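Sugar phosphate isomerase/epimerase (Parabacteroides distasonis, PDB 3OBE) probably acts as an isomerase or epimerase on sugars or sugar phosphates, using a xylose isomerase-like TIM barrel. Local coordinates at residues Gln26-Gly31 / Tyr275-Gly280; Phe56-Asp61 / Trp116-Asp121; Asp247-Gly252 / Arg285-Gly290. All blocks are in the same frame, centred on the assembly; numbering follows the deposited sequence. Where two conformers were deposited one is given.

Contact 1: Gln26-Gly31 / Tyr275-Gly280; sequences QTYSLG and YVELEG
Gln26 and Val276 join the first and last strands of the barrel, 24-26 and 273-276: Gln26 N donates to Val276 O at 2.8 Å. Beyond that bond the 26-31 backbone turns into a short 3-10 segment, while 275-280 runs on past Ser29. Ser29 takes over the pairing. Its OG accepts the amide of Leu278 (OG to N 3.0 Å, N-H...O angle 163°) and donates to Gln26 O at 2.8 Å, an oxygen that also accepts from Ser29 N; one hydroxyl thus ties the 3-10 turn back to Gln26 and across to Leu278.

The Glu277 side chain can be followed outward. CB lies 3.9 Å from Ser29 OG, and CG comes closer to the same oxygen. With CG anti to the backbone N (chi1 -174°) and the chain extended beyond it, the side chain runs alongside Gln26 in the same direction. CD then packs against Gln26 CG, which OE1 also meets at 3.5 Å, and OE2 reaches the edge of the Tyr28 ring, 3.8 Å from CD2. The Gln26 chain bends at chi2, and its OE1 accepts Tyr28 N on a lone pair at 2.8 Å, while NE2 bonds to Glu54 and Ile55. An alanine at Ser29 would probably leave the Leu278 amide without its acceptor and Gln26 O with one donor fewer.

The chemistry is that of a strand-to-strand backbone bond followed by a serine hydroxyl that both accepts from and donates to the backbone, with the Glu277 carboxylate held beside Gln26 CG and the Tyr28 edge, near a phosphate ion probably from the crystallisation liquor.

Contact 2: Phe56-Asp61 / Trp116-Asp121; sequences FGYRED and WKKATD. With EOH (ethanol), chain G.
Tyr58 reaches across to helix 109-126 and sets its phenol against Ala119. Its CB already points toward the helix, and CG is anti to the backbone N (chi1 174°); CZ packs on Ala119 CB at 3.8 Å, and OH sits 3.4 Å from Ala119 CA. The approach of Ala119 to the ring is oblique. Although OH is also near Ala119 N, the angle is poor for a hydrogen bond, and the pairing is van der Waals packing.

Lys118 supplies the second half. It is extended from CB to CE, and its methylenes do the touching: CG lies 3.6 Å from Tyr58 OH, and CE lies the same 3.6 Å from Glu60 O. The chain bends at its last torsion (chi4 59°), which places NZ. Within the helix, Thr120 OG1 donates to Trp116 O at 2.6 Å, from the face of that carbonyl plane opposite Thr120 N.

At the start of 56-61, an ethanol, probably from the crystallisation liquor, places C1 above the centre of the Phe56 ring, 3.9 Å from its plane, and its hydroxyl bonds weakly to Phe56 O and also to Tyr81. Gly57, next in the chain, has backbone angles (phi 101°) that other residues rarely adopt.

The loop after strand 52-55 thus lies against helix 109-126, with Tyr58 also meeting Ile122 and His123, while the helix rests through Ala119, Thr120 and Trp116 on strand 130-133 and, through Trp116, Lys117 and Thr120, on helix 142-160.

Contact 3: Asp247-Gly252 / Arg285-Gly290; sequences DRWIIG and RTQFEG
Trp249 docks its indole on the start of the last helix, 287-300, in a partly buried contact between that helix and the loop after strand 240-245. Gly290 CA packs over one face as a CH-pi contact, 3.8 Å from the centroid of the six-membered ring. A side chain at Gly290 would collide with Trp249 CZ2. At the edge, in the ring plane, Thr286 O lies 3.3 Å from CZ2, and NE1 donates to Gln287 OE1 over a long 3.3 Å with an N-H...O angle of 146°. That OE1 also accepts from Asp281 N, Gln287 NE2 bonds Ser29 O and Glu279 O, and Trp249 NE1 has a weak second bond to Glu279 O. Arg285 brings a face of its guanidinium over Trp249 CZ3, the two planes 27° apart, with CZ 3.4 Å from CZ3; Asp281 holds its NH2 in a salt bridge. Ile250 CG1 touches Gly290 CA at 3.8 Å.

Thr286 is the N-cap, its OG1 accepting Glu289 N at 3.0 Å. The indole is therefore met by carbon, carbonyl oxygen and cation, and its rotation is probably fixed by face and N-H together, which joins the loop to the capped first turn.

In the fold
Contacts 1 and 3 lie side by side, their centres about 9 Å apart, and share a junction: Gln287 NE2 hydrogen-bonds Ser29 O at 2.8 Å and Glu279 O at 2.9 Å, so the start of helix 287-300 reaches both segments of contact 1. Contact 2 stands farther off, its centre about 21 Å from that of contact 1, yet the two touch where Phe56 CE1 comes 3.5 Å from Tyr28 N. Contacts 2 and 3 do not meet, their nearest atoms about 11 Å apart. In TIM barrels the active site lies at the C-terminal strand ends, where the Glu277 side chain comes, at nearest atoms, about 3 Å from a phosphate ion, probably from crystallisation liquor but consistent with a pocket.

Contact 1: Gln26-Gly31 / Tyr275-Gly280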
# COMPACT_ATOMS: atom_id res chain seq x y z
N GLN A 26 0.81 -7.40 1.64
CA GLN A 26 1.94 -6.94 0.83
C GLN A 26 3.02 -8.01 0.85
O GLN A 26 3.57 -8.35 1.89
CB GLN A 26 2.45 -5.59 1.33
CG GLN A 26 3.85 -5.15 0.85
CD GLN A 26 4.02 -5.20 -0.67
OE1 GLN A 26 4.77 -6.03 -1.17
NE2 GLN A 26 3.32 -4.31 -1.40
N THR A 27 3.30 -8.61 -0.30
CA THR A 27 4.11 -9.78 -0.34
C THR A 27 5.62 -9.57 -0.06
O THR A 27 6.37 -10.55 0.19
CB THR A 27 3.99 -10.47 -1.72
OG1 THR A 27 4.44 -9.58 -2.74
CG2 THR A 27 2.51 -10.97 -1.97
N TYR A 28 6.04 -8.31 -0.08
CA TYR A 28 7.37 -7.97 0.36
C TYR A 28 7.60 -8.45 1.82
O TYR A 28 8.72 -8.76 2.19
CB TYR A 28 7.56 -6.48 0.26
CG TYR A 28 8.99 -6.03 0.50
CD1 TYR A 28 9.99 -6.30 -0.41
CD2 TYR A 28 9.31 -5.36 1.69
CE1 TYR A 28 11.29 -5.89 -0.18
CE2 TYR A 28 10.62 -4.94 1.93
CZ TYR A 28 11.58 -5.22 1.00
OH TYR A 28 12.86 -4.79 1.24
N SER A 29 6.51 -8.60 2.58
CA SER A 29 6.58 -9.14 3.94
C SER A 29 7.25 -10.49 4.04
O SER A 29 7.79 -10.80 5.09
CB SER A 29 5.16 -9.31 4.53
OG SER A 29 4.48 -8.06 4.52
N LEU A 30 7.18 -11.31 2.99
CA LEU A 30 7.59 -12.70 3.08
C LEU A 30 9.00 -12.88 2.52
O LEU A 30 9.63 -13.90 2.74
CB LEU A 30 6.61 -13.57 2.32
CG LEU A 30 5.26 -13.69 3.01
CD1 LEU A 30 4.25 -14.42 2.10
CD2 LEU A 30 5.46 -14.52 4.32
N GLY A 31 9.46 -11.84 1.80
CA GLY A 31 10.63 -11.90 0.90
C GLY A 31 10.82 -13.22 0.22
O GLY A 31 9.93 -13.75 -0.52
N TYR A 275 -4.01 -3.92 3.14
CA TYR A 275 -2.94 -4.89 3.03
C TYR A 275 -2.11 -4.89 4.29
O TYR A 275 -1.66 -3.84 4.77
CB TYR A 275 -2.06 -4.59 1.81
CG TYR A 275 -2.87 -4.58 0.56
CD1 TYR A 275 -3.13 -5.74 -0.16
CD2 TYR A 275 -3.41 -3.38 0.07
CE1 TYR A 275 -3.93 -5.71 -1.32
CE2 TYR A 275 -4.23 -3.35 -1.04
CZ TYR A 275 -4.46 -4.51 -1.75
OH TYR A 275 -5.28 -4.46 -2.86
N VAL A 276 -1.92 -6.11 4.81
CA VAL A 276 -1.00 -6.36 5.90
C VAL A 276 0.46 -6.28 5.44
O VAL A 276 0.81 -6.78 4.35
CB VAL A 276 -1.28 -7.77 6.50
CG1 VAL A 276 -0.25 -8.16 7.52
CG2 VAL A 276 -2.70 -7.83 7.10
N GLU A 277 1.30 -5.71 6.28
CA GLU A 277 2.74 -5.78 6.07
C GLU A 277 3.45 -6.05 7.38
O GLU A 277 3.06 -5.52 8.42
CB GLU A 277 3.29 -4.51 5.43
CG GLU A 277 4.80 -4.66 5.07
CD GLU A 277 5.32 -3.72 4.00
OE1 GLU A 277 4.54 -2.93 3.45
OE2 GLU A 277 6.54 -3.83 3.71
N LEU A 278 4.50 -6.85 7.31
CA LEU A 278 5.42 -7.08 8.41
C LEU A 278 6.85 -6.84 7.96
O LEU A 278 7.22 -7.20 6.85
CB LEU A 278 5.37 -8.50 8.95
CG LEU A 278 4.23 -8.94 9.86
CD1 LEU A 278 2.88 -8.91 9.21
CD2 LEU A 278 4.53 -10.33 10.50
N GLU A 279 7.59 -6.18 8.84
CA GLU A 279 9.03 -6.08 8.69
C GLU A 279 9.67 -7.38 9.18
O GLU A 279 8.99 -8.27 9.68
CB GLU A 279 9.54 -4.83 9.40
CG GLU A 279 9.50 -4.90 10.91
CD GLU A 279 9.91 -3.58 11.53
OE1 GLU A 279 9.06 -2.67 11.57
OE2 GLU A 279 11.09 -3.47 11.93
N GLY A 280 10.97 -7.51 8.97
CA GLY A 280 11.74 -8.71 9.38
C GLY A 280 11.72 -8.87 10.88
O GLY A 280 11.78 -7.91 11.63

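Contact 2: Phe56-Asp61 / Trp116-Asp121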
# COMPACT_ATOMS: atom_id res chain seq x y z
N PHE A 56 5.20 -6.10 -5.54
CA PHE A 56 6.31 -5.19 -5.62
C PHE A 56 7.20 -5.68 -6.75
O PHE A 56 7.03 -6.77 -7.26
CB PHE A 56 7.05 -5.13 -4.27
CG PHE A 56 7.77 -6.38 -3.93
CD1 PHE A 56 7.12 -7.44 -3.35
CD2 PHE A 56 9.13 -6.51 -4.23
CE1 PHE A 56 7.82 -8.62 -3.03
CE2 PHE A 56 9.82 -7.69 -3.93
CZ PHE A 56 9.16 -8.73 -3.34
N GLY A 57 8.21 -4.90 -7.10
CA GLY A 57 9.31 -5.42 -7.91
C GLY A 57 9.25 -5.06 -9.39
O GLY A 57 10.04 -5.56 -10.18
N TYR A 58 8.27 -4.27 -9.78
CA TYR A 58 8.11 -3.87 -11.17
C TYR A 58 9.41 -3.27 -11.68
O TYR A 58 10.00 -2.47 -11.01
CB TYR A 58 7.02 -2.80 -11.29
CG TYR A 58 6.90 -2.21 -12.69
CD1 TYR A 58 6.34 -2.93 -13.73
CD2 TYR A 58 7.38 -0.93 -12.97
CE1 TYR A 58 6.23 -2.39 -14.99
CE2 TYR A 58 7.26 -0.37 -14.23
CZ TYR A 58 6.69 -1.09 -15.23
OH TYR A 58 6.57 -0.58 -16.51
N ARG A 59 9.84 -3.66 -12.87
CA ARG A 59 11.07 -3.09 -13.45
C ARG A 59 10.69 -2.35 -14.71
O ARG A 59 10.12 -2.95 -15.61
CB ARG A 59 12.08 -4.20 -13.82
CG ARG A 59 12.63 -4.98 -12.64
CD ARG A 59 13.72 -4.21 -11.91
N GLU A 60 10.98 -1.05 -14.78
CA GLU A 60 10.51 -0.24 -15.88
C GLU A 60 11.23 -0.54 -17.20
O GLU A 60 10.70 -0.25 -18.25
CB GLU A 60 10.58 1.26 -15.55
CG GLU A 60 11.96 1.82 -15.55
CD GLU A 60 12.02 3.12 -14.79
OE1 GLU A 60 11.81 3.12 -13.57
OE2 GLU A 60 12.22 4.15 -15.44
N ASP A 61 12.42 -1.12 -17.17
CA ASP A 61 13.13 -1.38 -18.45
C ASP A 61 12.51 -2.58 -19.16
O ASP A 61 12.27 -2.50 -20.37
CB ASP A 61 14.65 -1.56 -18.27
CG ASP A 61 15.02 -2.67 -17.30
OD1 ASP A 61 14.29 -2.94 -16.31
OD2 ASP A 61 16.09 -3.28 -17.53
N TRP A 116 4.69 6.07 -16.00
CA TRP A 116 3.36 5.66 -15.54
C TRP A 116 2.50 5.06 -16.65
O TRP A 116 1.70 4.17 -16.40
CB TRP A 116 2.66 6.80 -14.80
CG TRP A 116 3.27 7.06 -13.45
CD1 TRP A 116 4.00 8.14 -13.07
CD2 TRP A 116 3.28 6.16 -12.33
NE1 TRP A 116 4.45 7.99 -11.79
CE2 TRP A 116 4.02 6.79 -11.30
CE3 TRP A 116 2.72 4.91 -12.08
CZ2 TRP A 116 4.20 6.19 -10.05
CZ3 TRP A 116 2.93 4.31 -10.89
CH2 TRP A 116 3.69 4.95 -9.87
N LYS A 117 2.67 5.56 -17.88
CA LYS A 117 1.92 5.01 -19.03
C LYS A 117 2.33 3.54 -19.25
O LYS A 117 1.48 2.63 -19.37
CB LYS A 117 2.13 5.84 -20.29
CG LYS A 117 1.42 7.14 -20.32
CD LYS A 117 1.85 7.94 -21.55
CE LYS A 117 1.08 9.26 -21.68
NZ LYS A 117 1.32 9.86 -23.03
N LYS A 118 3.63 3.28 -19.30
CA LYS A 118 4.06 1.92 -19.54
C LYS A 118 3.68 1.00 -18.40
O LYS A 118 3.17 -0.14 -18.61
CB LYS A 118 5.58 1.88 -19.79
CG LYS A 118 6.11 0.48 -19.91
CD LYS A 118 7.58 0.46 -20.36
CE LYS A 118 8.06 -0.97 -20.60
NZ LYS A 118 7.24 -1.66 -21.63
N ALA A 119 3.86 1.50 -17.17
CA ALA A 119 3.52 0.71 -16.00
C ALA A 119 2.02 0.38 -15.99
O ALA A 119 1.67 -0.73 -15.63
CB ALA A 119 3.91 1.41 -14.70
N THR A 120 1.18 1.32 -16.42
CA THR A 120 -0.28 1.09 -16.43
C THR A 120 -0.62 -0.01 -17.43
O THR A 120 -1.42 -0.91 -17.11
CB THR A 120 -1.03 2.38 -16.76
OG1 THR A 120 -0.73 3.37 -15.74
CG2 THR A 120 -2.54 2.13 -16.92
N ASP A 121 -0.00 0.02 -18.60
CA ASP A 121 -0.27 -1.00 -19.63
C ASP A 121 0.03 -2.41 -19.05
O ASP A 121 -0.72 -3.38 -19.25
CB ASP A 121 0.55 -0.72 -20.88
CG ASP A 121 0.02 0.48 -21.68
OD1 ASP A 121 -1.14 0.92 -21.49
OD2 ASP A 121 0.79 0.98 -22.51
C1 EOH G . 7.96 -9.52 -7.00
C2 EOH G . 8.48 -10.80 -6.40
O EOH G . 6.58 -9.52 -7.22

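Contact 3: Asp247-Gly252 / Arg285-Gly290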
# COMPACT_ATOMS: atom_id res chain seq x y z
N ASP A 247 2.09 -3.45 12.42
CA ASP A 247 2.30 -3.33 13.86
C ASP A 247 3.79 -3.52 14.08
O ASP A 247 4.56 -3.51 13.12
CB ASP A 247 1.43 -4.38 14.56
CG ASP A 247 1.09 -4.04 15.99
OD1 ASP A 247 1.90 -3.36 16.66
OD2 ASP A 247 0.01 -4.54 16.48
N ARG A 248 4.24 -3.74 15.31
CA ARG A 248 5.67 -4.02 15.54
C ARG A 248 6.07 -5.26 14.74
O ARG A 248 7.07 -5.28 14.03
CB ARG A 248 5.90 -4.25 17.00
CG ARG A 248 5.53 -3.03 17.85
CD ARG A 248 6.43 -1.83 17.50
NE ARG A 248 7.71 -1.91 18.19
CZ ARG A 248 8.70 -1.03 18.03
NH1 ARG A 248 8.57 -0.03 17.18
NH2 ARG A 248 9.82 -1.17 18.71
N TRP A 249 5.25 -6.29 14.86
CA TRP A 249 5.44 -7.52 14.05
C TRP A 249 4.05 -8.11 13.81
O TRP A 249 3.30 -7.66 12.93
CB TRP A 249 6.46 -8.45 14.69
CG TRP A 249 7.01 -9.43 13.65
CD1 TRP A 249 7.68 -9.10 12.49
CD2 TRP A 249 6.95 -10.86 13.69
NE1 TRP A 249 8.01 -10.24 11.79
CE2 TRP A 249 7.57 -11.33 12.51
CE3 TRP A 249 6.43 -11.80 14.60
CZ2 TRP A 249 7.67 -12.69 12.22
CZ3 TRP A 249 6.55 -13.13 14.33
CH2 TRP A 249 7.15 -13.57 13.13
N ILE A 250 3.64 -9.07 14.61
CA ILE A 250 2.32 -9.67 14.43
C ILE A 250 1.23 -8.64 14.70
O ILE A 250 1.26 -7.92 15.69
CB ILE A 250 2.10 -10.87 15.32
CG1 ILE A 250 2.92 -12.05 14.84
CG2 ILE A 250 0.60 -11.33 15.32
CD1 ILE A 250 3.15 -13.11 15.95
N ILE A 251 0.29 -8.55 13.77
CA ILE A 251 -0.80 -7.59 13.92
C ILE A 251 -1.59 -7.85 15.20
O ILE A 251 -2.07 -8.98 15.45
CB ILE A 251 -1.74 -7.58 12.70
CG1 ILE A 251 -0.96 -7.35 11.40
CG2 ILE A 251 -2.90 -6.60 12.89
CD1 ILE A 251 -0.14 -6.02 11.30
N GLY A 252 -1.68 -6.80 16.02
CA GLY A 252 -2.42 -6.84 17.28
C GLY A 252 -1.70 -7.43 18.49
O GLY A 252 -2.33 -7.68 19.54
N ARG A 285 12.18 -15.78 14.09
CA ARG A 285 11.01 -16.49 13.57
C ARG A 285 10.89 -16.25 12.06
O ARG A 285 11.51 -15.35 11.48
CB ARG A 285 9.76 -16.03 14.29
CG ARG A 285 9.78 -16.30 15.82
CD ARG A 285 8.63 -15.58 16.46
NE ARG A 285 8.88 -14.14 16.52
CZ ARG A 285 8.18 -13.28 17.26
NH1 ARG A 285 7.12 -13.69 17.92
NH2 ARG A 285 8.52 -12.00 17.28
N THR A 286 10.04 -17.05 11.43
CA THR A 286 9.79 -16.87 10.00
C THR A 286 8.78 -15.75 9.76
O THR A 286 7.87 -15.52 10.55
CB THR A 286 9.26 -18.17 9.34
OG1 THR A 286 7.98 -18.53 9.88
CG2 THR A 286 10.22 -19.31 9.52
N GLN A 287 8.90 -15.11 8.59
CA GLN A 287 7.86 -14.19 8.17
C GLN A 287 6.54 -14.89 7.98
O GLN A 287 5.50 -14.31 8.32
CB GLN A 287 8.28 -13.45 6.90
CG GLN A 287 9.50 -12.53 7.13
CD GLN A 287 9.22 -11.48 8.17
OE1 GLN A 287 9.62 -11.62 9.32
NE2 GLN A 287 8.53 -10.42 7.78
N PHE A 288 6.56 -16.13 7.49
CA PHE A 288 5.27 -16.87 7.35
C PHE A 288 4.53 -16.95 8.66
O PHE A 288 3.32 -16.76 8.69
CB PHE A 288 5.42 -18.24 6.73
CG PHE A 288 5.04 -18.28 5.30
CD1 PHE A 288 3.71 -18.15 4.93
CD2 PHE A 288 5.99 -18.41 4.31
CE1 PHE A 288 3.35 -18.19 3.60
CE2 PHE A 288 5.62 -18.42 2.97
CZ PHE A 288 4.29 -18.32 2.64
N GLU A 289 5.24 -17.25 9.74
CA GLU A 289 4.60 -17.30 11.05
C GLU A 289 3.90 -16.03 11.40
O GLU A 289 2.75 -16.03 11.81
CB GLU A 289 5.58 -17.69 12.14
CG GLU A 289 4.86 -17.77 13.51
CD GLU A 289 5.74 -18.04 14.68
OE1 GLU A 289 6.95 -18.29 14.48
OE2 GLU A 289 5.20 -17.94 15.82
N GLY A 290 4.60 -14.91 11.23
CA GLY A 290 4.04 -13.59 11.58
C GLY A 290 2.85 -13.24 10.71
O GLY A 290 1.84 -12.74 11.21